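Local coordinates for protein MHP1 (Microbacterium liquefaciens, PDB 2JLN) that mediates the sodium-dependent binding and uptake of 5-aryl-substituted hydantoins across the membrane as a nucleobase-cation-symport-1 family transporter, at residues Phe37-Gln42 with Trp311-Ala316; Ala44-Ala49 with Gly268-Ala273; Ala67-Ala72 with Gly259-Ser264; Phe116-Gln121 with Ala317-Pro322. All coordinates share one frame; numbering follows the deposited sequence.

Contact 1 of 4, residues Phe37-Gln42 with Trp311-Ala316. With NA (sodium ion), chain B.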
loop_
_atom_site.group_PDB
_atom_site.type_symbol
_atom_site.label_atom_id
_atom_site.label_comp_id
_atom_site.label_asym_id
_atom_site.label_seq_id
_atom_site.Cartn_x
_atom_site.Cartn_y
_atom_site.Cartn_z
ATOM N N PHE A 37 -9.556 6.190 -4.000
ATOM C CA PHE A 37 -10.937 5.798 -3.782
ATOM C C PHE A 37 -11.126 4.358 -4.228
ATOM O O PHE A 37 -11.685 3.559 -3.497
ATOM C CB PHE A 37 -11.945 6.727 -4.464
ATOM C CG PHE A 37 -13.381 6.320 -4.258
ATOM C CD1 PHE A 37 -13.933 5.261 -4.977
ATOM C CD2 PHE A 37 -14.189 6.994 -3.344
ATOM C CE1 PHE A 37 -15.263 4.869 -4.774
ATOM C CE2 PHE A 37 -15.533 6.618 -3.140
ATOM C CZ PHE A 37 -16.063 5.555 -3.855
ATOM N N ALA A 38 -10.665 3.999 -5.412
ATOM C CA ALA A 38 -10.868 2.622 -5.856
ATOM C C ALA A 38 -9.921 1.616 -5.169
ATOM O O ALA A 38 -10.285 0.453 -4.997
ATOM C CB ALA A 38 -10.785 2.517 -7.368
ATOM N N MET A 39 -8.729 2.068 -4.765
ATOM C CA MET A 39 -7.748 1.228 -4.045
ATOM C C MET A 39 -8.159 0.871 -2.601
ATOM O O MET A 39 -7.746 -0.147 -2.091
ATOM C CB MET A 39 -6.340 1.872 -4.095
ATOM C CG MET A 39 -5.207 1.138 -3.351
ATOM S SD MET A 39 -3.462 1.490 -3.841
ATOM C CE MET A 39 -3.509 3.271 -4.091
ATOM N N ALA A 40 -8.989 1.688 -1.957
ATOM C CA ALA A 40 -9.445 1.399 -0.591
ATOM C C ALA A 40 -10.642 0.447 -0.470
ATOM O O ALA A 40 -10.825 -0.181 0.573
ATOM C CB ALA A 40 -9.746 2.669 0.139
ATOM N N ILE A 41 -11.472 0.368 -1.509
ATOM C CA ILE A 41 -12.592 -0.578 -1.546
ATOM C C ILE A 41 -12.122 -2.014 -1.827
ATOM O O ILE A 41 -11.825 -2.385 -2.955
ATOM C CB ILE A 41 -13.600 -0.188 -2.618
ATOM C CG1 ILE A 41 -14.040 1.256 -2.423
ATOM C CG2 ILE A 41 -14.783 -1.126 -2.609
ATOM C CD1 ILE A 41 -14.442 1.950 -3.745
ATOM N N GLN A 42 -12.050 -2.830 -0.792
ATOM C CA GLN A 42 -11.544 -4.172 -0.970
ATOM C C GLN A 42 -11.716 -4.958 0.319
ATOM O O GLN A 42 -11.383 -4.476 1.405
ATOM C CB GLN A 42 -10.081 -4.120 -1.372
ATOM C CG GLN A 42 -9.241 -3.370 -0.369
ATOM C CD GLN A 42 -8.565 -4.259 0.683
ATOM O OE1 GLN A 42 -8.552 -5.492 0.592
ATOM N NE2 GLN A 42 -7.974 -3.619 1.680
ATOM N N TRP A 311 -9.411 -5.782 -8.692
ATOM C CA TRP A 311 -8.590 -5.313 -9.783
ATOM C C TRP A 311 -8.110 -3.898 -9.512
ATOM O O TRP A 311 -7.082 -3.492 -10.029
ATOM C CB TRP A 311 -9.435 -5.287 -11.045
ATOM C CG TRP A 311 -8.721 -5.736 -12.229
ATOM C CD1 TRP A 311 -7.367 -5.780 -12.410
ATOM C CD2 TRP A 311 -9.306 -6.205 -13.432
ATOM N NE1 TRP A 311 -7.074 -6.255 -13.662
ATOM C CE2 TRP A 311 -8.251 -6.524 -14.311
ATOM C CE3 TRP A 311 -10.620 -6.392 -13.853
ATOM C CZ2 TRP A 311 -8.474 -7.022 -15.588
ATOM C CZ3 TRP A 311 -10.842 -6.882 -15.113
ATOM C CH2 TRP A 311 -9.771 -7.199 -15.970
ATOM N N SER A 312 -8.875 -3.135 -8.730
ATOM C CA SER A 312 -8.529 -1.751 -8.431
ATOM C C SER A 312 -7.563 -1.658 -7.258
ATOM O O SER A 312 -7.102 -0.567 -6.924
ATOM C CB SER A 312 -9.783 -0.935 -8.149
ATOM O OG SER A 312 -10.812 -1.787 -7.709
ATOM N N THR A 313 -7.252 -2.802 -6.642
ATOM C CA THR A 313 -6.368 -2.824 -5.482
ATOM C C THR A 313 -5.113 -3.696 -5.653
ATOM O O THR A 313 -3.987 -3.225 -5.453
ATOM C CB THR A 313 -7.126 -3.239 -4.215
ATOM O OG1 THR A 313 -8.050 -2.204 -3.861
ATOM C CG2 THR A 313 -6.174 -3.438 -3.073
ATOM N N ASN A 314 -5.296 -4.961 -6.020
ATOM C CA ASN A 314 -4.168 -5.883 -6.144
ATOM C C ASN A 314 -2.938 -5.358 -6.925
ATOM O O ASN A 314 -1.873 -5.180 -6.329
ATOM C CB ASN A 314 -4.635 -7.227 -6.693
ATOM C CG ASN A 314 -3.711 -8.353 -6.318
ATOM O OD1 ASN A 314 -3.038 -8.293 -5.292
ATOM N ND2 ASN A 314 -3.663 -9.391 -7.152
ATOM N N PRO A 315 -3.072 -5.108 -8.253
ATOM C CA PRO A 315 -1.929 -4.632 -9.044
ATOM C C PRO A 315 -1.147 -3.511 -8.362
ATOM O O PRO A 315 0.052 -3.628 -8.074
ATOM C CB PRO A 315 -2.608 -4.075 -10.299
ATOM C CG PRO A 315 -3.716 -5.007 -10.493
ATOM C CD PRO A 315 -4.283 -5.128 -9.090
ATOM N N ALA A 316 -1.845 -2.412 -8.114
ATOM C CA ALA A 316 -1.204 -1.221 -7.608
ATOM C C ALA A 316 -0.561 -1.438 -6.238
ATOM O O ALA A 316 0.534 -0.945 -5.996
ATOM C CB ALA A 316 -2.194 -0.061 -7.579
HETATM NA NA NA B . -10.461 -2.152 -5.228
#
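Met39 and Thr313 bring their CA atoms to 4.5 Å, the closest pair of CA atoms across the contact. Neither segment is helical throughout: after helix 29-40 the chain extends through Ile41 and Gln42, and Ser312 and Thr313 form a short irregular link just ahead of helix 314-329. Where helix 29-40 ends, carbonyl oxygens can turn to the sodium ion, Ala38 O at 2.6 Å and Ile41 O at 2.7 Å. Two hydroxyls reach it from the other segment, Ser312 OG at 2.5 Å and Thr313 OG1 at 2.8 Å; Ala309 O is the fifth ligand. This is the arrangement of the sodium site called Na2 in transporters of the LeuT fold, where the broken first transmembrane helix meets the eighth. Five uncharged oxygens, carbonyl and hydroxyl, suit a small hard cation. Thr313 OG1 has two roles, since it also donates a hydrogen bond to Met39 O (2.7 Å), approaching from above the carbonyl plane. Its torsion sets OG1 anti to the carbonyl carbon (chi1 -68°) and turns CG2 toward Gln42, whose CG lies 4.1 Å from that methyl as the two side chains cross at about a right angle. Ser312 OG is held a second time, by a hydrogen bond with Leu308 O. Met39 runs out with CG anti to the backbone N (chi1 178°), and its SD makes an apolar contact with Ala316 CB at 4.2 Å.

Contact 2 of 4, residues Ala44-Ala49 with Gly268-Ala273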
loop_
_atom_site.group_PDB
_atom_site.type_symbol
_atom_site.label_atom_id
_atom_site.label_comp_id
_atom_site.label_asym_id
_atom_site.label_seq_id
_atom_site.Cartn_x
_atom_site.Cartn_y
_atom_site.Cartn_z
ATOM N N ALA A 44 -10.603 -6.717 2.830
ATOM C CA ALA A 44 -10.082 -6.488 4.180
ATOM C C ALA A 44 -10.999 -5.623 5.086
ATOM O O ALA A 44 -11.198 -5.937 6.258
ATOM C CB ALA A 44 -8.671 -5.893 4.119
ATOM N N ILE A 45 -11.557 -4.541 4.550
ATOM C CA ILE A 45 -12.304 -3.598 5.379
ATOM C C ILE A 45 -13.745 -4.052 5.722
ATOM O O ILE A 45 -14.349 -3.555 6.678
ATOM C CB ILE A 45 -12.316 -2.168 4.766
ATOM C CG1 ILE A 45 -12.562 -1.126 5.863
ATOM C CG2 ILE A 45 -13.333 -2.066 3.613
ATOM C CD1 ILE A 45 -13.556 -0.069 5.452
ATOM N N PHE A 46 -14.304 -4.979 4.959
ATOM C CA PHE A 46 -15.498 -5.626 5.439
ATOM C C PHE A 46 -15.147 -6.435 6.694
ATOM O O PHE A 46 -15.795 -6.322 7.727
ATOM C CB PHE A 46 -16.095 -6.522 4.370
ATOM C CG PHE A 46 -16.756 -5.768 3.253
ATOM C CD1 PHE A 46 -16.869 -6.326 1.992
ATOM C CD2 PHE A 46 -17.259 -4.505 3.459
ATOM C CE1 PHE A 46 -17.479 -5.633 0.963
ATOM C CE2 PHE A 46 -17.870 -3.810 2.426
ATOM C CZ PHE A 46 -17.980 -4.377 1.182
ATOM N N ILE A 47 -14.105 -7.246 6.620
ATOM C CA ILE A 47 -13.731 -8.068 7.762
ATOM C C ILE A 47 -13.353 -7.233 8.994
ATOM O O ILE A 47 -13.844 -7.446 10.096
ATOM C CB ILE A 47 -12.589 -9.020 7.385
ATOM C CG1 ILE A 47 -13.077 -10.021 6.354
ATOM C CG2 ILE A 47 -12.092 -9.755 8.603
ATOM C CD1 ILE A 47 -11.963 -10.787 5.732
ATOM N N ALA A 48 -12.483 -6.268 8.806
ATOM C CA ALA A 48 -12.032 -5.475 9.924
ATOM C C ALA A 48 -13.175 -4.757 10.630
ATOM O O ALA A 48 -13.297 -4.842 11.828
ATOM C CB ALA A 48 -10.997 -4.479 9.459
ATOM N N ALA A 49 -13.996 -4.034 9.878
ATOM C CA ALA A 49 -15.012 -3.163 10.450
ATOM C C ALA A 49 -16.148 -3.993 10.992
ATOM O O ALA A 49 -16.822 -3.572 11.925
ATOM C CB ALA A 49 -15.526 -2.192 9.417
ATOM N N GLY A 268 -16.851 0.377 5.133
ATOM C CA GLY A 268 -16.708 -0.067 6.501
ATOM C C GLY A 268 -18.087 -0.210 7.092
ATOM O O GLY A 268 -18.405 -1.242 7.656
ATOM N N PHE A 269 -18.918 0.822 6.950
ATOM C CA PHE A 269 -20.313 0.741 7.389
ATOM C C PHE A 269 -21.073 -0.487 6.830
ATOM O O PHE A 269 -21.829 -1.120 7.558
ATOM C CB PHE A 269 -21.078 2.041 7.101
ATOM C CG PHE A 269 -22.553 1.965 7.418
ATOM C CD1 PHE A 269 -23.015 2.224 8.693
ATOM C CD2 PHE A 269 -23.474 1.625 6.435
ATOM C CE1 PHE A 269 -24.376 2.148 8.986
ATOM C CE2 PHE A 269 -24.832 1.536 6.719
ATOM C CZ PHE A 269 -25.282 1.797 8.000
ATOM N N ILE A 270 -20.883 -0.840 5.566
ATOM C CA ILE A 270 -21.537 -2.044 5.057
ATOM C C ILE A 270 -21.069 -3.333 5.767
ATOM O O ILE A 270 -21.883 -4.209 6.085
ATOM C CB ILE A 270 -21.440 -2.169 3.517
ATOM C CG1 ILE A 270 -22.264 -1.066 2.861
ATOM C CG2 ILE A 270 -21.912 -3.537 3.052
ATOM C CD1 ILE A 270 -22.519 -1.273 1.409
ATOM N N GLY A 271 -19.774 -3.454 6.033
ATOM C CA GLY A 271 -19.275 -4.612 6.758
ATOM C C GLY A 271 -19.813 -4.714 8.182
ATOM O O GLY A 271 -20.207 -5.796 8.644
ATOM N N ALA A 272 -19.814 -3.578 8.879
ATOM C CA ALA A 272 -20.338 -3.481 10.239
ATOM C C ALA A 272 -21.840 -3.802 10.314
ATOM O O ALA A 272 -22.257 -4.586 11.159
ATOM C CB ALA A 272 -20.048 -2.135 10.810
ATOM N N ALA A 273 -22.639 -3.204 9.426
ATOM C CA ALA A 273 -24.078 -3.471 9.331
ATOM C C ALA A 273 -24.415 -4.963 9.122
ATOM O O ALA A 273 -25.237 -5.526 9.831
ATOM C CB ALA A 273 -24.700 -2.619 8.238
#
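Phe46 lays one side of its ring beside the backbone of Gly271, with CD2 3.7 Å from Gly271 N. Its CG stands anti to the carbonyl carbon (chi1 -73°), and the ring beyond it runs side by side with Ile270, pointing the same way. CE2 meets the branched carbon, Ile270 CB, at 4.1 Å, and Ile270 CG2 is equally near; the ring approaches obliquely. Glycine and alanine on the facing surfaces let the helices come close: the axes of 44-49 and 268-273 pass at 7.4 Å, with 51° between their directions. Gly271 has no side chain to hold the backbone of Phe46 off. At Gly268 the bare CA receives the tip of Ile45, whose CG1 is anti to the backbone N (chi1 -156°) and whose CD1 ends beside it. Ala49 CB rests on Gly268 O at 3.5 Å, and Ala272 CB in turn lies 3.7 Å from Ala49 O. The contact joins the second half of the broken first transmembrane helix to the seventh. Trp281 and Pro283 also touch Phe46, so an alanine here would probably leave a gap between Ile270, Gly271 and those two residues. With no hydrogen bond between the segments, the attachment rests on shape and dispersion instead of directional polar bonds.

Contact 3 of 4, residues Ala67-Ala72 with Gly259-Ser264. With HG (mercury (II) ion), chain C.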
loop_
_atom_site.group_PDB
_atom_site.type_symbol
_atom_site.label_atom_id
_atom_site.label_comp_id
_atom_site.label_asym_id
_atom_site.label_seq_id
_atom_site.Cartn_x
_atom_site.Cartn_y
_atom_site.Cartn_z
ATOM N N ALA A 67 -10.498 8.182 11.699
ATOM C CA ALA A 67 -9.286 8.476 12.467
ATOM C C ALA A 67 -8.084 7.697 11.935
ATOM O O ALA A 67 -7.012 8.258 11.717
ATOM C CB ALA A 67 -9.500 8.180 13.964
ATOM N N GLY A 68 -8.267 6.397 11.742
ATOM C CA GLY A 68 -7.227 5.547 11.203
ATOM C C GLY A 68 -6.851 5.956 9.797
ATOM O O GLY A 68 -5.708 5.839 9.414
ATOM N N CYS A 69 -7.811 6.439 9.019
ATOM C CA CYS A 69 -7.524 7.007 7.693
ATOM C C CYS A 69 -6.627 8.245 7.742
ATOM O O CYS A 69 -5.739 8.428 6.904
ATOM C CB CYS A 69 -8.827 7.355 6.966
ATOM S SG CYS A 69 -9.433 5.987 5.977
ATOM N N THR A 70 -6.876 9.085 8.737
ATOM C CA THR A 70 -6.177 10.346 8.906
ATOM C C THR A 70 -4.729 10.184 9.375
ATOM O O THR A 70 -3.857 10.901 8.919
ATOM C CB THR A 70 -6.962 11.264 9.871
ATOM O OG1 THR A 70 -8.175 11.688 9.229
ATOM C CG2 THR A 70 -6.133 12.484 10.254
ATOM N N ILE A 71 -4.462 9.255 10.280
ATOM C CA ILE A 71 -3.085 9.006 10.705
ATOM C C ILE A 71 -2.259 8.479 9.522
ATOM O O ILE A 71 -1.067 8.800 9.398
ATOM C CB ILE A 71 -3.025 8.021 11.915
ATOM C CG1 ILE A 71 -3.326 8.771 13.210
ATOM C CG2 ILE A 71 -1.676 7.321 12.019
ATOM C CD1 ILE A 71 -4.042 7.922 14.234
ATOM N N ALA A 72 -2.903 7.693 8.648
ATOM C CA ALA A 72 -2.247 7.141 7.462
ATOM C C ALA A 72 -1.743 8.246 6.547
ATOM O O ALA A 72 -0.614 8.176 6.102
ATOM C CB ALA A 72 -3.160 6.211 6.714
ATOM N N GLY A 259 -9.978 10.959 -1.014
ATOM C CA GLY A 259 -10.199 9.749 -1.789
ATOM C C GLY A 259 -10.481 8.515 -0.936
ATOM O O GLY A 259 -11.385 7.733 -1.261
ATOM N N MET A 260 -9.723 8.355 0.159
ATOM C CA MET A 260 -9.759 7.148 0.992
ATOM C C MET A 260 -10.763 7.165 2.167
ATOM O O MET A 260 -11.246 6.123 2.592
ATOM C CB MET A 260 -8.347 6.785 1.462
ATOM C CG MET A 260 -7.649 7.836 2.327
ATOM S SD MET A 260 -6.075 7.247 3.069
ATOM C CE MET A 260 -6.715 5.922 4.091
ATOM N N VAL A 261 -11.083 8.340 2.688
ATOM C CA VAL A 261 -12.067 8.453 3.772
ATOM C C VAL A 261 -13.501 8.079 3.323
ATOM O O VAL A 261 -14.008 7.027 3.731
ATOM C CB VAL A 261 -12.015 9.848 4.467
ATOM C CG1 VAL A 261 -13.120 9.997 5.444
ATOM C CG2 VAL A 261 -10.691 10.040 5.159
ATOM N N PRO A 262 -14.158 8.918 2.481
ATOM C CA PRO A 262 -15.529 8.579 2.072
ATOM C C PRO A 262 -15.665 7.187 1.433
ATOM O O PRO A 262 -16.707 6.560 1.560
ATOM C CB PRO A 262 -15.881 9.686 1.060
ATOM C CG PRO A 262 -14.589 10.260 0.678
ATOM C CD PRO A 262 -13.764 10.215 1.911
ATOM N N ALA A 263 -14.640 6.690 0.760
ATOM C CA ALA A 263 -14.745 5.331 0.248
ATOM C C ALA A 263 -14.741 4.320 1.391
ATOM O O ALA A 263 -15.583 3.439 1.455
ATOM C CB ALA A 263 -13.633 5.026 -0.740
ATOM N N SER A 264 -13.804 4.443 2.316
ATOM C CA SER A 264 -13.668 3.384 3.306
ATOM C C SER A 264 -14.659 3.527 4.472
ATOM O O SER A 264 -14.888 2.560 5.199
ATOM C CB SER A 264 -12.221 3.245 3.781
ATOM O OG SER A 264 -11.962 4.195 4.767
HETATM HG HG HG C . -8.562 3.980 6.336
#
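Cys69 points its side chain at the helix of Met260, Val261 and Ser264, and the dense part of the contact gathers round it. CB packs on Val261 CG2 at 3.7 Å, while SG has both Met260 CE and Ser264 OG as neighbours. The bend of the Met260 chain at chi3 (-63°) places CE beside the sulfur. SG also binds a mercury ion at 2.2 Å, the soft-metal chemistry expected of a thiol, and Trp220 NE1 is the ion's other ligand. The helices run nearly antiparallel, at 161°, with segment axes 9.6 Å apart; they are the second and seventh transmembrane helices, which belong to the four-helix bundle of the LeuT fold. Pro262, lacking an N-H, kinks the seventh. Two turn-spanning bonds strengthen the helix at Met260 O, which accepts from Ser264 N and, at 3.0 Å, from Ser264 OG, the two donors coming from opposite faces of its plane. Away from the sulfur the packing thins, though the whole contact is buried: the small Ala72, through its CB, comes no nearer to Met260 CE than 4.4 Å, and Thr70 turns its hydroxyl to Ala66 O and Trp257 NE1 instead of across the interface.

Contact 4 of 4, residues Phe116-Gln121 with Ala317-Pro322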
loop_
_atom_site.group_PDB
_atom_site.type_symbol
_atom_site.label_atom_id
_atom_site.label_comp_id
_atom_site.label_asym_id
_atom_site.label_seq_id
_atom_site.Cartn_x
_atom_site.Cartn_y
_atom_site.Cartn_z
ATOM N N PHE A 116 3.118 -12.319 -0.969
ATOM C CA PHE A 116 2.094 -13.109 -0.306
ATOM C C PHE A 116 0.693 -12.565 -0.621
ATOM O O PHE A 116 -0.128 -13.251 -1.241
ATOM C CB PHE A 116 2.327 -13.121 1.206
ATOM C CG PHE A 116 1.329 -13.962 1.978
ATOM C CD1 PHE A 116 0.187 -13.383 2.531
ATOM C CD2 PHE A 116 1.542 -15.330 2.159
ATOM C CE1 PHE A 116 -0.734 -14.155 3.241
ATOM C CE2 PHE A 116 0.641 -16.102 2.869
ATOM C CZ PHE A 116 -0.506 -15.513 3.410
ATOM N N TRP A 117 0.419 -11.334 -0.201
ATOM C CA TRP A 117 -0.900 -10.779 -0.410
ATOM C C TRP A 117 -1.329 -10.718 -1.871
ATOM O O TRP A 117 -2.515 -10.836 -2.157
ATOM C CB TRP A 117 -1.031 -9.421 0.254
ATOM C CG TRP A 117 -0.960 -9.503 1.737
ATOM C CD1 TRP A 117 -0.030 -8.922 2.540
ATOM C CD2 TRP A 117 -1.847 -10.220 2.600
ATOM N NE1 TRP A 117 -0.285 -9.218 3.855
ATOM C CE2 TRP A 117 -1.392 -10.022 3.921
ATOM C CE3 TRP A 117 -2.976 -11.021 2.386
ATOM C CZ2 TRP A 117 -2.024 -10.593 5.026
ATOM C CZ3 TRP A 117 -3.602 -11.592 3.481
ATOM C CH2 TRP A 117 -3.121 -11.374 4.786
ATOM N N PHE A 118 -0.391 -10.551 -2.799
ATOM C CA PHE A 118 -0.751 -10.649 -4.213
ATOM C C PHE A 118 -1.471 -11.973 -4.584
ATOM O O PHE A 118 -2.446 -11.963 -5.333
ATOM C CB PHE A 118 0.446 -10.449 -5.143
ATOM C CG PHE A 118 0.122 -10.770 -6.575
ATOM C CD1 PHE A 118 -0.623 -9.878 -7.347
ATOM C CD2 PHE A 118 0.483 -11.984 -7.132
ATOM C CE1 PHE A 118 -0.971 -10.170 -8.642
ATOM C CE2 PHE A 118 0.153 -12.279 -8.434
ATOM C CZ PHE A 118 -0.580 -11.371 -9.188
ATOM N N GLY A 119 -0.982 -13.107 -4.080
ATOM C CA GLY A 119 -1.623 -14.400 -4.318
ATOM C C GLY A 119 -2.939 -14.622 -3.561
ATOM O O GLY A 119 -3.849 -15.314 -4.031
ATOM N N PHE A 120 -3.056 -14.028 -2.381
ATOM C CA PHE A 120 -4.306 -14.102 -1.667
ATOM C C PHE A 120 -5.409 -13.413 -2.461
ATOM O O PHE A 120 -6.463 -13.990 -2.686
ATOM C CB PHE A 120 -4.182 -13.490 -0.274
ATOM C CG PHE A 120 -5.367 -13.768 0.608
ATOM C CD1 PHE A 120 -5.650 -15.064 1.008
ATOM C CD2 PHE A 120 -6.200 -12.731 1.025
ATOM C CE1 PHE A 120 -6.746 -15.326 1.802
ATOM C CE2 PHE A 120 -7.314 -12.981 1.827
ATOM C CZ PHE A 120 -7.585 -14.281 2.218
ATOM N N GLN A 121 -5.179 -12.178 -2.892
ATOM C CA GLN A 121 -6.209 -11.456 -3.628
ATOM C C GLN A 121 -6.438 -12.022 -5.029
ATOM O O GLN A 121 -7.535 -11.892 -5.585
ATOM C CB GLN A 121 -5.858 -9.979 -3.702
ATOM C CG GLN A 121 -5.535 -9.413 -2.353
ATOM C CD GLN A 121 -6.512 -8.368 -1.895
ATOM O OE1 GLN A 121 -6.108 -7.381 -1.301
ATOM N NE2 GLN A 121 -7.798 -8.568 -2.162
ATOM N N ALA A 317 -1.211 -2.186 -5.348
ATOM C CA ALA A 317 -0.691 -2.331 -3.987
ATOM C C ALA A 317 0.290 -3.498 -3.791
ATOM O O ALA A 317 1.161 -3.434 -2.929
ATOM C CB ALA A 317 -1.823 -2.417 -2.998
ATOM N N ASN A 318 0.177 -4.551 -4.600
ATOM C CA ASN A 318 0.923 -5.778 -4.335
ATOM C C ASN A 318 1.914 -6.220 -5.412
ATOM O O ASN A 318 2.847 -6.960 -5.125
ATOM C CB ASN A 318 -0.051 -6.928 -4.050
ATOM C CG ASN A 318 -0.834 -6.737 -2.756
ATOM O OD1 ASN A 318 -0.327 -6.193 -1.781
ATOM N ND2 ASN A 318 -2.077 -7.197 -2.748
ATOM N N LEU A 319 1.718 -5.804 -6.658
ATOM C CA LEU A 319 2.553 -6.331 -7.754
ATOM C C LEU A 319 3.596 -5.353 -8.281
ATOM O O LEU A 319 4.699 -5.761 -8.603
ATOM C CB LEU A 319 1.690 -6.823 -8.913
ATOM C CG LEU A 319 2.427 -7.726 -9.886
ATOM C CD1 LEU A 319 2.825 -9.018 -9.191
ATOM C CD2 LEU A 319 1.500 -8.006 -11.021
ATOM N N LEU A 320 3.228 -4.075 -8.376
ATOM C CA LEU A 320 4.157 -2.998 -8.718
ATOM C C LEU A 320 5.472 -3.073 -7.957
ATOM O O LEU A 320 6.531 -2.985 -8.569
ATOM C CB LEU A 320 3.549 -1.626 -8.430
ATOM C CG LEU A 320 2.722 -0.955 -9.511
ATOM C CD1 LEU A 320 2.380 0.454 -9.080
ATOM C CD2 LEU A 320 3.517 -0.956 -10.811
ATOM N N SER A 321 5.422 -3.217 -6.635
ATOM C CA SER A 321 6.651 -3.091 -5.862
ATOM C C SER A 321 7.610 -4.268 -5.906
ATOM O O SER A 321 8.806 -4.075 -5.749
ATOM C CB SER A 321 6.373 -2.690 -4.425
ATOM O OG SER A 321 5.668 -1.459 -4.403
ATOM N N PRO A 322 7.119 -5.495 -6.081
ATOM C CA PRO A 322 8.225 -6.435 -6.287
ATOM C C PRO A 322 8.827 -6.341 -7.711
ATOM O O PRO A 322 10.041 -6.557 -7.893
ATOM C CB PRO A 322 7.575 -7.806 -6.013
ATOM C CG PRO A 322 6.116 -7.559 -6.109
ATOM C CD PRO A 322 5.937 -6.181 -5.552
#
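Asn318 and Phe118 meet through their CB atoms, 3.7 Å apart, where the two helices, running in roughly opposite directions, come nearest. The axes of the short segments are 8.6 Å apart and make 142°. Phe118 has a second contact: Leu319 CD1 stands over the middle of one ring face, 3.9 Å from the centroid and 7° off the normal, a clear CH-pi contact. With CG anti to the backbone N (chi1 -163°) the Leu319 chain leads toward the ring, and its branched, apolar end suits the aromatic face. Asn318 CB sits instead at the ring's edge, near its plane. An alanine in place of Phe118 would keep the CB contact but probably leave a gap opposite Leu319, whose methyls would be freer to turn. The Asn318 amide continues past Phe118 to lie beside Trp117, with ND2 3.7 Å from Trp117 C, and its polar end is held by a hydrogen bond from ND2 to Asn314 OD1 in its own helix. Gln121 CG approaches ND2 at 4.1 Å, the two side chains crossing at about a right angle. Gln121 and Asn318 are both substrate-binding residues, so this junction of the third and eighth transmembrane helices, members of the LeuT-fold hash motif, probably lines the hydantoin site.

Contacts 1 and 4 lie closest together, with centres 11 Å apart, and share helix 314-329, where Pro315 O probably accepts a hydrogen bond from Leu320 N. The sodium site adjoins the substrate site: the Gln121 side chain is about 4 Å from that of the sodium ligand Thr313 and about 8 Å from the ion, and it also packs against Gln42. Contact 1 also touches contact 3, whose centre is 14 Å away, where Phe37 and Ile41 pack on Ala263. Contacts 2 and 3 use different turns of helix 242-278, and contact 2 takes up the chain directly beyond contact 1. Contacts 3 and 4, with nearest atoms about 12 Å apart, do not touch; contact 1 lies against both.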